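Local coordinates for protein thermotoga maritima TmcAL (Thermotoga maritima, PDB 5Y0T) that belongs to the HIGH nucleotidyl transferase family of the HUP clan and binds adenosine-5'-rp-alpha-thio-triphosphate, at residues V72-Q77 and L385-L390; D123-F128 and K144-R149; I337-F342 and I361-S366. All blocks are in the same frame, centred on the assembly; numbering follows the deposited sequence.

Interaction 1: V72-Q77 and L385-L390; sequences VVFATQ and LEQIDL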
ATOM      1  N   VAL A  72      -6.855  15.360   9.477  1.00 16.93           N
ATOM      2  CA  VAL A  72      -6.913  13.894   9.572  1.00 16.69           C
ATOM      3  C   VAL A  72      -6.222  13.340  10.816  1.00 18.90           C
ATOM      4  O   VAL A  72      -6.699  12.389  11.429  1.00 18.07           O
ATOM      5  CB  VAL A  72      -6.274  13.231   8.325  1.00 17.54           C
ATOM      6  CG1 VAL A  72      -6.170  11.709   8.501  1.00 17.77           C
ATOM      7  CG2 VAL A  72      -7.066  13.596   7.064  1.00 20.34           C
ATOM      8  N   VAL A  73      -5.092  13.929  11.189  1.00 17.58           N
ATOM      9  CA  VAL A  73      -4.338  13.397  12.309  1.00 19.43           C
ATOM     10  C   VAL A  73      -5.158  13.443  13.615  1.00 19.39           C
ATOM     11  O   VAL A  73      -4.919  12.640  14.514  1.00 19.25           O
ATOM     12  CB  VAL A  73      -2.984  14.156  12.478  1.00 19.42           C
ATOM     13  CG1 VAL A  73      -3.217  15.656  12.826  1.00 18.08           C
ATOM     14  CG2 VAL A  73      -2.102  13.451  13.496  1.00 19.31           C
ATOM     15  N   PHE A  74      -6.058  14.425  13.748  1.00 17.95           N
ATOM     16  CA  PHE A  74      -7.036  14.461  14.855  1.00 18.76           C
ATOM     17  C   PHE A  74      -8.347  13.740  14.575  1.00 20.40           C
ATOM     18  O   PHE A  74      -8.892  13.074  15.455  1.00 19.49           O
ATOM     19  CB  PHE A  74      -7.316  15.909  15.256  1.00 17.40           C
ATOM     20  CG  PHE A  74      -6.059  16.683  15.526  1.00 19.13           C
ATOM     21  CD1 PHE A  74      -5.288  16.389  16.638  1.00 17.43           C
ATOM     22  CD2 PHE A  74      -5.611  17.650  14.627  1.00 18.64           C
ATOM     23  CE1 PHE A  74      -4.098  17.077  16.879  1.00 19.22           C
ATOM     24  CE2 PHE A  74      -4.430  18.347  14.862  1.00 17.76           C
ATOM     25  CZ  PHE A  74      -3.671  18.053  15.985  1.00 23.04           C
ATOM     26  N   ALA A  75      -8.867  13.910  13.360  1.00 17.13           N
ATOM     27  CA  ALA A  75     -10.183  13.368  13.003  1.00 18.31           C
ATOM     28  C   ALA A  75     -10.274  11.852  13.171  1.00 24.34           C
ATOM     29  O   ALA A  75     -11.355  11.308  13.415  1.00 22.37           O
ATOM     30  CB  ALA A  75     -10.540  13.767  11.542  1.00 21.78           C
ATOM     31  N   THR A  76      -9.150  11.164  12.969  1.00 17.73           N
ATOM     32  CA  THR A  76      -9.107   9.719  13.102  1.00 16.10           C
ATOM     33  C   THR A  76      -8.541   9.203  14.425  1.00 26.35           C
ATOM     34  O   THR A  76      -8.246   8.015  14.528  1.00 25.99           O
ATOM     35  CB  THR A  76      -8.323   9.076  11.939  1.00 24.87           C
ATOM     36  OG1 THR A  76      -7.005   9.623  11.894  1.00 24.10           O
ATOM     37  CG2 THR A  76      -9.049   9.362  10.613  1.00 28.68           C
ATOM     38  N   GLN A  77      -8.291  10.073  15.399  1.00 26.33           N
ATOM     39  CA  GLN A  77      -7.813   9.575  16.698  1.00 26.89           C
ATOM     40  C   GLN A  77      -8.944   9.163  17.617  1.00 28.18           C
ATOM     41  O   GLN A  77     -10.110   9.436  17.336  1.00 28.03           O
ATOM     42  CB  GLN A  77      -6.979  10.634  17.414  1.00 25.54           C
ATOM     43  CG  GLN A  77      -5.542  10.678  16.994  1.00 25.35           C
ATOM     44  CD  GLN A  77      -4.738  11.603  17.868  1.00 22.75           C
ATOM     45  OE1 GLN A  77      -4.444  11.282  19.017  1.00 22.31           O
ATOM     46  NE2 GLN A  77      -4.378  12.771  17.327  1.00 18.23           N
ATOM     47  N   LEU A 385       3.521  21.184   7.301  1.00 21.35           N
ATOM     48  CA  LEU A 385       3.640  20.468   6.038  1.00 22.69           C
ATOM     49  C   LEU A 385       3.231  19.001   6.168  1.00 20.76           C
ATOM     50  O   LEU A 385       2.530  18.483   5.299  1.00 21.47           O
ATOM     51  CB  LEU A 385       5.074  20.574   5.486  1.00 19.63           C
ATOM     52  CG  LEU A 385       5.469  21.978   5.016  1.00 17.94           C
ATOM     53  CD1 LEU A 385       6.968  22.042   4.626  1.00 20.80           C
ATOM     54  CD2 LEU A 385       4.596  22.445   3.861  1.00 19.80           C
ATOM     55  N   GLU A 386       3.656  18.333   7.242  1.00 21.11           N
ATOM     56  CA  GLU A 386       3.256  16.938   7.474  1.00 21.14           C
ATOM     57  C   GLU A 386       1.759  16.783   7.689  1.00 18.10           C
ATOM     58  O   GLU A 386       1.135  15.869   7.131  1.00 18.78           O
ATOM     59  CB  GLU A 386       4.029  16.343   8.669  1.00 19.85           C
ATOM     60  CG  GLU A 386       5.520  16.236   8.362  1.00 28.92           C
ATOM     61  CD  GLU A 386       6.346  15.600   9.475  1.00 41.47           C
ATOM     62  OE1 GLU A 386       5.777  15.192  10.504  1.00 43.43           O
ATOM     63  OE2 GLU A 386       7.580  15.511   9.311  1.00 45.70           O
ATOM     64  N   GLN A 387       1.169  17.681   8.471  1.00 18.44           N
ATOM     65  CA  GLN A 387      -0.260  17.609   8.717  1.00 16.05           C
ATOM     66  C   GLN A 387      -1.056  17.783   7.427  1.00 14.86           C
ATOM     67  O   GLN A 387      -1.947  16.979   7.125  1.00 18.87           O
ATOM     68  CB  GLN A 387      -0.688  18.664   9.756  1.00 17.95           C
ATOM     69  CG  GLN A 387      -0.247  18.340  11.175  1.00 20.73           C
ATOM     70  CD  GLN A 387      -0.633  19.418  12.187  1.00 18.35           C
ATOM     71  OE1 GLN A 387      -1.010  20.531  11.818  1.00 18.94           O
ATOM     72  NE2 GLN A 387      -0.551  19.081  13.470  1.00 16.32           N
ATOM     73  N   ILE A 388      -0.737  18.818   6.648  1.00 16.70           N
ATOM     74  CA  ILE A 388      -1.568  19.115   5.483  1.00 17.90           C
ATOM     75  C   ILE A 388      -1.313  18.094   4.359  1.00 18.92           C
ATOM     76  O   ILE A 388      -2.231  17.759   3.603  1.00 18.27           O
ATOM     77  CB  ILE A 388      -1.363  20.576   4.998  1.00 19.27           C
ATOM     78  CG1 ILE A 388      -2.614  21.086   4.278  1.00 22.40           C
ATOM     79  CG2 ILE A 388      -0.089  20.731   4.117  1.00 16.03           C
ATOM     80  CD1 ILE A 388      -2.633  22.617   4.132  1.00 24.99           C
ATOM     81  N   ASP A 389      -0.099  17.548   4.300  1.00 21.00           N
ATOM     82  CA  ASP A 389       0.212  16.464   3.371  1.00 22.36           C
ATOM     83  C   ASP A 389      -0.656  15.230   3.666  1.00 20.71           C
ATOM     84  O   ASP A 389      -1.142  14.556   2.747  1.00 16.97           O
ATOM     85  CB  ASP A 389       1.694  16.095   3.449  1.00 21.40           C
ATOM     86  CG  ASP A 389       2.028  14.846   2.634  1.00 31.12           C
ATOM     87  OD1 ASP A 389       2.098  14.950   1.393  1.00 29.71           O
ATOM     88  OD2 ASP A 389       2.197  13.762   3.239  1.00 27.60           O
ATOM     89  N   LEU A 390      -0.881  14.961   4.945  1.00 20.25           N
ATOM     90  CA  LEU A 390      -1.771  13.864   5.338  1.00 18.19           C
ATOM     91  C   LEU A 390      -3.210  14.145   4.919  1.00 20.84           C
ATOM     92  O   LEU A 390      -3.895  13.252   4.392  1.00 19.60           O
ATOM     93  CB  LEU A 390      -1.675  13.616   6.852  1.00 16.95           C
ATOM     94  CG  LEU A 390      -2.634  12.568   7.421  1.00 19.88           C
ATOM     95  CD1 LEU A 390      -2.483  11.208   6.691  1.00 20.61           C
ATOM     96  CD2 LEU A 390      -2.438  12.409   8.907  1.00 17.11           C
TER
HETATM   97  O   HOH W   1      -3.607  15.815   9.175  1.00 18.52           O
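Leu390, on the helix that carries 385-390, lays its branched end against the first turn of the short helix 72-75. Its CG stands anti to the backbone N, and chi1 175° and chi2 55° together bring CD2 to the start of that turn, 3.8 Å from the backbone N of Val73. Val72 meets it at about a right angle, with Val72 CG1 3.8 Å from Leu390 CG. Short, stiff, beta-branched valine offers a fixed methyl surface that the longer leucine can straddle. Val73 holds CG1 in the crowded position between its own N and carbonyl carbon (chi1 64°); from there CG1 lies over one face of the Phe74 ring, toward its rim. Helix 72-75 follows directly on strand 66-70 of the Rossmann-like HUP core, so the contact ties that core to helix 381-399, some 310 residues later. A water bridges the backbones: it accepts from Val73 N at 3.1 Å and donates to Gln387 O at 2.9 Å. Beyond CG the chain of Gln387 is extended, and NE2 ends 4.1 Å from Phe74 CZ, the amide plane steeply inclined to the ring. A long chain ending in both acceptor and donor suits this buried place, since OE1 accepts from Gln335 N while NE2 donates to Gly333 O. Val72 O closes the short helix by accepting from both Thr76 N and, at 2.8 Å, Thr76 OG1.

Interaction 2: D123-F128 and K144-R149; sequences DEYQKF and KYALMR
Two helices of an all-helical part of the chain, 123-134 and 139-153, form an obliquely antiparallel pair joined by a short turn, their short segments running at 136° to one another with axes 8.6 Å apart at the closest. Along 123-128, Tyr125 is the first to cross. Its CG lies anti to the backbone N (chi1 164°), swinging the ring along the gap so that CE1 sits 3.8 Å from Ala146 CB and equally close to Leu147 CD2. Leu147 continues on to Val114, Ile117 and Leu118 of helix 108-120, so the tyrosine ring borders a three-helix apolar core. One turn on, Phe128 points toward the partner helix. The small methyl of Ala146 lets the backbones come near, with the two CA atoms 4.9 Å apart and Phe128 CB 3.7 Å from Ala146 CB. Arg149 then folds over the phenylalanine: its CB makes a CH-pi contact above the ring centre, 3.8 Å from the centroid of the Phe128 ring, and the bend at chi3 brings the guanidinium round beside the CD1 rim of that ring. Arginine suits this place because its CB covers the ring while the chain carries the charge on to salt bridges with Glu131 and Glu132. The guanidinium plane is tilted 42° to the ring, and Phe128 CD1 stands over its centre, 3.3 Å from Arg149 CZ.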
ATOM      1  N   ASP A 123      -3.087  14.492  43.251  1.00 34.29           N
ATOM      2  CA  ASP A 123      -2.245  13.309  43.445  1.00 47.43           C
ATOM      3  C   ASP A 123      -3.055  12.083  43.857  1.00 42.78           C
ATOM      4  O   ASP A 123      -2.753  10.990  43.400  1.00 42.56           O
ATOM      5  CB  ASP A 123      -1.123  13.575  44.464  1.00 56.44           C
ATOM      6  CG  ASP A 123      -1.618  14.234  45.734  1.00 73.87           C
ATOM      7  OD1 ASP A 123      -2.848  14.328  45.918  1.00 78.76           O
ATOM      8  OD2 ASP A 123      -0.775  14.663  46.553  1.00 84.04           O
ATOM      9  N   GLU A 124      -4.085  12.262  44.684  1.00 40.87           N
ATOM     10  CA  GLU A 124      -4.965  11.145  45.050  1.00 44.59           C
ATOM     11  C   GLU A 124      -5.600  10.502  43.806  1.00 40.99           C
ATOM     12  O   GLU A 124      -5.719   9.280  43.738  1.00 39.38           O
ATOM     13  CB  GLU A 124      -6.072  11.594  46.014  1.00 50.53           C
ATOM     14  CG  GLU A 124      -5.614  12.470  47.184  1.00 58.13           C
ATOM     15  CD  GLU A 124      -5.982  13.948  46.984  1.00 66.09           C
ATOM     16  OE1 GLU A 124      -5.512  14.572  45.995  1.00 47.47           O
ATOM     17  OE2 GLU A 124      -6.752  14.481  47.820  1.00 72.37           O
ATOM     18  N   TYR A 125      -6.022  11.318  42.839  1.00 36.50           N
ATOM     19  CA  TYR A 125      -6.531  10.775  41.576  1.00 37.03           C
ATOM     20  C   TYR A 125      -5.441  10.011  40.831  1.00 38.19           C
ATOM     21  O   TYR A 125      -5.672   8.900  40.354  1.00 35.17           O
ATOM     22  CB  TYR A 125      -7.088  11.866  40.654  1.00 30.89           C
ATOM     23  CG  TYR A 125      -7.238  11.369  39.219  1.00 29.53           C
ATOM     24  CD1 TYR A 125      -8.301  10.540  38.858  1.00 29.81           C
ATOM     25  CD2 TYR A 125      -6.298  11.694  38.240  1.00 28.69           C
ATOM     26  CE1 TYR A 125      -8.433  10.064  37.562  1.00 26.51           C
ATOM     27  CE2 TYR A 125      -6.425  11.220  36.938  1.00 30.33           C
ATOM     28  CZ  TYR A 125      -7.497  10.408  36.611  1.00 29.68           C
ATOM     29  OH  TYR A 125      -7.642   9.944  35.328  1.00 29.75           O
ATOM     30  N   GLN A 126      -4.262  10.621  40.715  1.00 35.87           N
ATOM     31  CA  GLN A 126      -3.145   9.975  40.032  1.00 39.85           C
ATOM     32  C   GLN A 126      -2.771   8.652  40.693  1.00 34.72           C
ATOM     33  O   GLN A 126      -2.485   7.678  40.003  1.00 41.03           O
ATOM     34  CB  GLN A 126      -1.923  10.887  39.995  1.00 43.88           C
ATOM     35  CG  GLN A 126      -2.096  12.149  39.165  1.00 50.61           C
ATOM     36  CD  GLN A 126      -0.760  12.783  38.825  1.00 60.54           C
ATOM     37  OE1 GLN A 126      -0.396  13.824  39.371  1.00 66.11           O
ATOM     38  NE2 GLN A 126      -0.015  12.145  37.930  1.00 63.28           N
ATOM     39  N   LYS A 127      -2.767   8.628  42.022  1.00 36.25           N
ATOM     40  CA  LYS A 127      -2.476   7.393  42.766  1.00 38.54           C
ATOM     41  C   LYS A 127      -3.474   6.297  42.402  1.00 43.79           C
ATOM     42  O   LYS A 127      -3.082   5.173  42.109  1.00 44.96           O
ATOM     43  CB  LYS A 127      -2.507   7.622  44.278  1.00 47.89           C
ATOM     44  CG  LYS A 127      -1.510   8.632  44.807  1.00 62.06           C
ATOM     45  CD  LYS A 127      -0.081   8.314  44.402  1.00 73.70           C
ATOM     46  CE  LYS A 127       0.855   9.450  44.808  1.00 77.98           C
ATOM     47  NZ  LYS A 127       0.675   9.848  46.238  1.00 76.01           N
ATOM     48  N   PHE A 128      -4.764   6.628  42.434  1.00 41.52           N
ATOM     49  CA  PHE A 128      -5.811   5.678  42.051  1.00 41.22           C
ATOM     50  C   PHE A 128      -5.623   5.219  40.612  1.00 35.96           C
ATOM     51  O   PHE A 128      -5.713   4.034  40.313  1.00 38.93           O
ATOM     52  CB  PHE A 128      -7.208   6.289  42.216  1.00 36.80           C
ATOM     53  CG  PHE A 128      -7.634   6.474  43.649  1.00 38.29           C
ATOM     54  CD1 PHE A 128      -7.262   5.566  44.626  1.00 46.23           C
ATOM     55  CD2 PHE A 128      -8.429   7.558  44.011  1.00 39.53           C
ATOM     56  CE1 PHE A 128      -7.666   5.731  45.946  1.00 51.36           C
ATOM     57  CE2 PHE A 128      -8.831   7.737  45.323  1.00 46.62           C
ATOM     58  CZ  PHE A 128      -8.449   6.818  46.294  1.00 53.15           C
ATOM     59  N   LYS A 144     -11.931   5.615  34.720  1.00 35.69           N
ATOM     60  CA  LYS A 144     -13.282   5.535  35.266  1.00 34.88           C
ATOM     61  C   LYS A 144     -13.263   5.104  36.732  1.00 35.16           C
ATOM     62  O   LYS A 144     -13.853   5.766  37.592  1.00 36.78           O
ATOM     63  CB  LYS A 144     -14.137   4.567  34.439  1.00 44.63           C
ATOM     64  CG  LYS A 144     -15.600   4.487  34.887  1.00 44.88           C
ATOM     65  CD  LYS A 144     -16.452   3.630  33.953  1.00 49.08           C
ATOM     66  CE  LYS A 144     -15.981   2.179  33.916  1.00 52.76           C
ATOM     67  NZ  LYS A 144     -16.902   1.315  33.114  1.00 52.28           N
ATOM     68  N   TYR A 145     -12.576   4.000  37.010  1.00 33.57           N
ATOM     69  CA  TYR A 145     -12.491   3.460  38.362  1.00 38.42           C
ATOM     70  C   TYR A 145     -11.775   4.441  39.287  1.00 36.95           C
ATOM     71  O   TYR A 145     -12.154   4.602  40.449  1.00 41.02           O
ATOM     72  CB  TYR A 145     -11.765   2.110  38.356  1.00 42.69           C
ATOM     73  CG  TYR A 145     -12.433   1.069  37.489  1.00 46.37           C
ATOM     74  CD1 TYR A 145     -13.816   1.023  37.364  1.00 50.53           C
ATOM     75  CD2 TYR A 145     -11.682   0.138  36.790  1.00 43.09           C
ATOM     76  CE1 TYR A 145     -14.433   0.076  36.568  1.00 51.54           C
ATOM     77  CE2 TYR A 145     -12.289  -0.809  35.993  1.00 50.00           C
ATOM     78  CZ  TYR A 145     -13.662  -0.838  35.887  1.00 51.27           C
ATOM     79  OH  TYR A 145     -14.263  -1.783  35.091  1.00 52.84           O
ATOM     80  N   ALA A 146     -10.750   5.105  38.758  1.00 32.67           N
ATOM     81  CA  ALA A 146      -9.983   6.059  39.553  1.00 35.42           C
ATOM     82  C   ALA A 146     -10.845   7.263  39.931  1.00 33.89           C
ATOM     83  O   ALA A 146     -10.785   7.756  41.066  1.00 35.72           O
ATOM     84  CB  ALA A 146      -8.746   6.499  38.804  1.00 34.18           C
ATOM     85  N   LEU A 147     -11.654   7.724  38.981  1.00 31.93           N
ATOM     86  CA  LEU A 147     -12.564   8.838  39.234  1.00 30.17           C
ATOM     87  C   LEU A 147     -13.608   8.449  40.265  1.00 32.14           C
ATOM     88  O   LEU A 147     -13.918   9.226  41.175  1.00 36.21           O
ATOM     89  CB  LEU A 147     -13.233   9.294  37.934  1.00 27.05           C
ATOM     90  CG  LEU A 147     -12.330  10.063  36.970  1.00 30.18           C
ATOM     91  CD1 LEU A 147     -13.005  10.234  35.620  1.00 29.21           C
ATOM     92  CD2 LEU A 147     -11.963  11.421  37.545  1.00 30.90           C
ATOM     93  N   MET A 148     -14.133   7.230  40.140  1.00 32.87           N
ATOM     94  CA  MET A 148     -15.101   6.724  41.104  1.00 33.59           C
ATOM     95  C   MET A 148     -14.518   6.707  42.505  1.00 41.15           C
ATOM     96  O   MET A 148     -15.172   7.111  43.466  1.00 40.76           O
ATOM     97  CB  MET A 148     -15.562   5.314  40.728  1.00 38.82           C
ATOM     98  CG  MET A 148     -16.431   5.262  39.493  1.00 36.61           C
ATOM     99  SD  MET A 148     -16.859   3.578  39.011  1.00 47.60           S
ATOM    100  CE  MET A 148     -17.830   3.916  37.553  1.00 72.65           C
ATOM    101  N   ARG A 149     -13.285   6.226  42.618  1.00 43.23           N
ATOM    102  CA  ARG A 149     -12.646   6.106  43.917  1.00 42.16           C
ATOM    103  C   ARG A 149     -12.369   7.501  44.461  1.00 41.11           C
ATOM    104  O   ARG A 149     -12.498   7.749  45.667  1.00 48.39           O
ATOM    105  CB  ARG A 149     -11.366   5.271  43.817  1.00 40.89           C
ATOM    106  CG  ARG A 149     -11.639   3.781  43.620  1.00 46.29           C
ATOM    107  CD  ARG A 149     -10.375   2.978  43.347  1.00 56.53           C
ATOM    108  NE  ARG A 149      -9.494   2.879  44.510  1.00 67.63           N
ATOM    109  CZ  ARG A 149      -8.254   2.400  44.465  1.00 73.13           C
ATOM    110  NH1 ARG A 149      -7.745   1.987  43.312  1.00 74.03           N
ATOM    111  NH2 ARG A 149      -7.518   2.341  45.568  1.00 74.11           N
TER

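Interaction 3: I337-F342 and I361-S366; sequences IRILGF and IVTNMS
A single water fills in the hydrogen bonding where two parallel strands part: it accepts from Arg338 NE at 2.8 Å and donates to both Ile339 O and Thr363 O. Before that point the pairing is regular. Val362 N donates a nearly straight hydrogen bond to Ile337 O at 2.8 Å, and Ile339 N one to Val362 O at 3.0 Å; beyond them 361-366 turns off into a 3-10 turn. Arg338, bent at chi2 (82°), turns its guanidinium so that Met365 CG lies over the centre of one face, 3.5 Å from Arg338 CZ, while Leu340 CD2 covers the other near the rim. Flexible, unbranched methionine can follow that flat surface; the charge itself is met by a salt bridge to Asp413. On the other face of the sheet Ile339 CG1 touches Ile361 CG2 (3.7 Å), beta-branched residues suited to strands, and Thr363, just past the strand end, adds its methyl. In this beta-alpha-beta unit helix 346-356 links the strands and packs Leu350 on Ile339, strand 66-70 runs antiparallel to 337-343, where Leu340 and Gly341 make a classic beta bulge opposite Val67, and helix 52-61 lies against Arg338 and Leu340.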
ATOM      1  N   ILE A 337      -5.783  26.551   9.796  1.00 18.33           N
ATOM      2  CA  ILE A 337      -7.224  26.456   9.716  1.00 18.56           C
ATOM      3  C   ILE A 337      -7.606  26.261   8.253  1.00 19.06           C
ATOM      4  O   ILE A 337      -7.422  27.167   7.444  1.00 19.76           O
ATOM      5  CB  ILE A 337      -7.908  27.718  10.271  1.00 22.07           C
ATOM      6  CG1 ILE A 337      -7.597  27.868  11.768  1.00 20.44           C
ATOM      7  CG2 ILE A 337      -9.414  27.614  10.055  1.00 22.00           C
ATOM      8  CD1 ILE A 337      -7.813  29.290  12.315  1.00 17.81           C
ATOM      9  N   ARG A 338      -8.147  25.092   7.920  1.00 18.48           N
ATOM     10  CA  ARG A 338      -8.542  24.804   6.535  1.00 17.29           C
ATOM     11  C   ARG A 338     -10.017  25.163   6.339  1.00 19.76           C
ATOM     12  O   ARG A 338     -10.865  24.627   7.027  1.00 16.61           O
ATOM     13  CB  ARG A 338      -8.308  23.319   6.189  1.00 20.27           C
ATOM     14  CG  ARG A 338      -8.931  22.877   4.836  1.00 19.58           C
ATOM     15  CD  ARG A 338      -8.044  23.249   3.639  1.00 23.22           C
ATOM     16  NE  ARG A 338      -8.663  22.856   2.364  1.00 20.33           N
ATOM     17  CZ  ARG A 338      -8.565  21.637   1.840  1.00 25.02           C
ATOM     18  NH1 ARG A 338      -7.852  20.701   2.464  1.00 19.52           N
ATOM     19  NH2 ARG A 338      -9.152  21.361   0.680  1.00 20.87           N
ATOM     20  N   ILE A 339     -10.315  26.052   5.394  1.00 17.67           N
ATOM     21  CA  ILE A 339     -11.699  26.423   5.098  1.00 16.08           C
ATOM     22  C   ILE A 339     -12.248  25.483   4.037  1.00 18.02           C
ATOM     23  O   ILE A 339     -11.726  25.460   2.930  1.00 20.06           O
ATOM     24  CB  ILE A 339     -11.826  27.867   4.549  1.00 22.54           C
ATOM     25  CG1 ILE A 339     -11.135  28.898   5.453  1.00 23.04           C
ATOM     26  CG2 ILE A 339     -13.299  28.213   4.261  1.00 19.49           C
ATOM     27  CD1 ILE A 339     -11.565  28.877   6.874  1.00 25.52           C
ATOM     28  N   LEU A 340     -13.243  24.666   4.385  1.00 16.86           N
ATOM     29  CA  LEU A 340     -13.910  23.824   3.392  1.00 20.85           C
ATOM     30  C   LEU A 340     -15.084  24.513   2.709  1.00 21.55           C
ATOM     31  O   LEU A 340     -15.473  24.124   1.609  1.00 17.25           O
ATOM     32  CB  LEU A 340     -14.389  22.517   4.027  1.00 20.30           C
ATOM     33  CG  LEU A 340     -13.292  21.561   4.494  1.00 20.84           C
ATOM     34  CD1 LEU A 340     -13.956  20.384   5.163  1.00 17.20           C
ATOM     35  CD2 LEU A 340     -12.366  21.094   3.322  1.00 18.58           C
ATOM     36  N   GLY A 341     -15.661  25.524   3.359  1.00 18.68           N
ATOM     37  CA  GLY A 341     -16.770  26.236   2.763  1.00 16.54           C
ATOM     38  C   GLY A 341     -17.311  27.346   3.648  1.00 19.67           C
ATOM     39  O   GLY A 341     -17.078  27.361   4.867  1.00 16.46           O
ATOM     40  N   PHE A 342     -18.002  28.297   3.022  1.00 18.84           N
ATOM     41  CA  PHE A 342     -18.697  29.334   3.774  1.00 19.97           C
ATOM     42  C   PHE A 342     -19.814  29.945   2.941  1.00 20.95           C
ATOM     43  O   PHE A 342     -19.827  29.836   1.709  1.00 22.75           O
ATOM     44  CB  PHE A 342     -17.724  30.428   4.272  1.00 16.83           C
ATOM     45  CG  PHE A 342     -16.865  31.061   3.185  1.00 18.56           C
ATOM     46  CD1 PHE A 342     -15.688  30.447   2.770  1.00 17.90           C
ATOM     47  CD2 PHE A 342     -17.202  32.288   2.632  1.00 18.45           C
ATOM     48  CE1 PHE A 342     -14.884  31.036   1.804  1.00 14.48           C
ATOM     49  CE2 PHE A 342     -16.405  32.891   1.651  1.00 21.15           C
ATOM     50  CZ  PHE A 342     -15.237  32.261   1.234  1.00 13.95           C
ATOM     51  N   ILE A 361      -4.757  30.817   7.834  1.00 17.77           N
ATOM     52  CA  ILE A 361      -5.998  30.355   7.223  1.00 18.08           C
ATOM     53  C   ILE A 361      -5.725  29.934   5.783  1.00 25.19           C
ATOM     54  O   ILE A 361      -5.162  30.702   5.003  1.00 22.28           O
ATOM     55  CB  ILE A 361      -7.073  31.463   7.271  1.00 19.80           C
ATOM     56  CG1 ILE A 361      -7.495  31.705   8.720  1.00 26.25           C
ATOM     57  CG2 ILE A 361      -8.280  31.095   6.418  1.00 20.37           C
ATOM     58  CD1 ILE A 361      -8.108  33.071   8.955  1.00 24.42           C
ATOM     59  N   VAL A 362      -6.103  28.707   5.446  1.00 19.86           N
ATOM     60  CA  VAL A 362      -5.933  28.187   4.093  1.00 20.70           C
ATOM     61  C   VAL A 362      -7.298  28.124   3.414  1.00 25.47           C
ATOM     62  O   VAL A 362      -8.165  27.379   3.851  1.00 21.39           O
ATOM     63  CB  VAL A 362      -5.281  26.776   4.100  1.00 21.91           C
ATOM     64  CG1 VAL A 362      -5.169  26.213   2.674  1.00 22.92           C
ATOM     65  CG2 VAL A 362      -3.913  26.816   4.784  1.00 17.84           C
ATOM     66  N   THR A 363      -7.498  28.937   2.381  1.00 23.31           N
ATOM     67  CA  THR A 363      -8.699  28.859   1.541  1.00 22.88           C
ATOM     68  C   THR A 363      -8.296  28.206   0.227  1.00 27.76           C
ATOM     69  O   THR A 363      -8.843  27.183  -0.190  1.00 35.70           O
ATOM     70  CB  THR A 363      -9.366  30.251   1.274  1.00 31.60           C
ATOM     71  OG1 THR A 363      -8.366  31.229   0.973  1.00 30.81           O
ATOM     72  CG2 THR A 363     -10.145  30.717   2.489  1.00 30.23           C
ATOM     73  N   ASN A 364      -7.333  28.824  -0.429  1.00 24.11           N
ATOM     74  CA  ASN A 364      -6.848  28.361  -1.714  1.00 20.29           C
ATOM     75  C   ASN A 364      -5.686  27.398  -1.498  1.00 21.45           C
ATOM     76  O   ASN A 364      -4.563  27.820  -1.199  1.00 20.89           O
ATOM     77  CB  ASN A 364      -6.418  29.581  -2.537  1.00 19.67           C
ATOM     78  CG  ASN A 364      -6.187  29.268  -4.001  1.00 28.18           C
ATOM     79  OD1 ASN A 364      -5.912  28.128  -4.375  1.00 23.47           O
ATOM     80  ND2 ASN A 364      -6.267  30.308  -4.845  1.00 27.57           N
ATOM     81  N   MET A 365      -5.933  26.113  -1.719  1.00 21.09           N
ATOM     82  CA  MET A 365      -4.923  25.099  -1.405  1.00 23.14           C
ATOM     83  C   MET A 365      -3.699  25.234  -2.308  1.00 22.35           C
ATOM     84  O   MET A 365      -2.576  24.970  -1.884  1.00 22.84           O
ATOM     85  CB  MET A 365      -5.521  23.696  -1.509  1.00 21.29           C
ATOM     86  CG  MET A 365      -6.239  23.225  -0.231  1.00 22.02           C
ATOM     87  SD  MET A 365      -5.140  23.010   1.184  1.00 21.52           S
ATOM     88  CE  MET A 365      -4.457  21.377   0.839  1.00 20.55           C
ATOM     89  N   SER A 366      -3.903  25.681  -3.544  1.00 21.71           N
ATOM     90  CA  SER A 366      -2.777  25.874  -4.463  1.00 22.57           C
ATOM     91  C   SER A 366      -1.784  26.882  -3.912  1.00 22.10           C
ATOM     92  O   SER A 366      -0.647  26.947  -4.364  1.00 23.79           O
ATOM     93  CB  SER A 366      -3.264  26.327  -5.846  1.00 28.96           C
ATOM     94  OG  SER A 366      -4.002  25.292  -6.480  1.00 36.92           O
TER
HETATM   95  O   HOH W   2      -9.782  25.078   1.135  1.00 25.34           O

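In the fold
Along the chain, interaction 1 closes the longest loop, and interactions 2 and 3 follow one another inside it. Interactions 1 and 3 are neighbours, their centres about 15 Å apart, and touch where Ile388 CD1 packs on Met365 SD at 3.9 Å. They also share the surroundings of strand 66-70, which pairs with 337-343 and runs straight into helix 72-75, so late parts of the chain are joined to the early sheet in two ways. Interaction 2 stands apart in a helical region, its centre about 33 Å from that of interaction 1 and 43 Å from that of interaction 3, on the opposite side of the chain's centre from the latter.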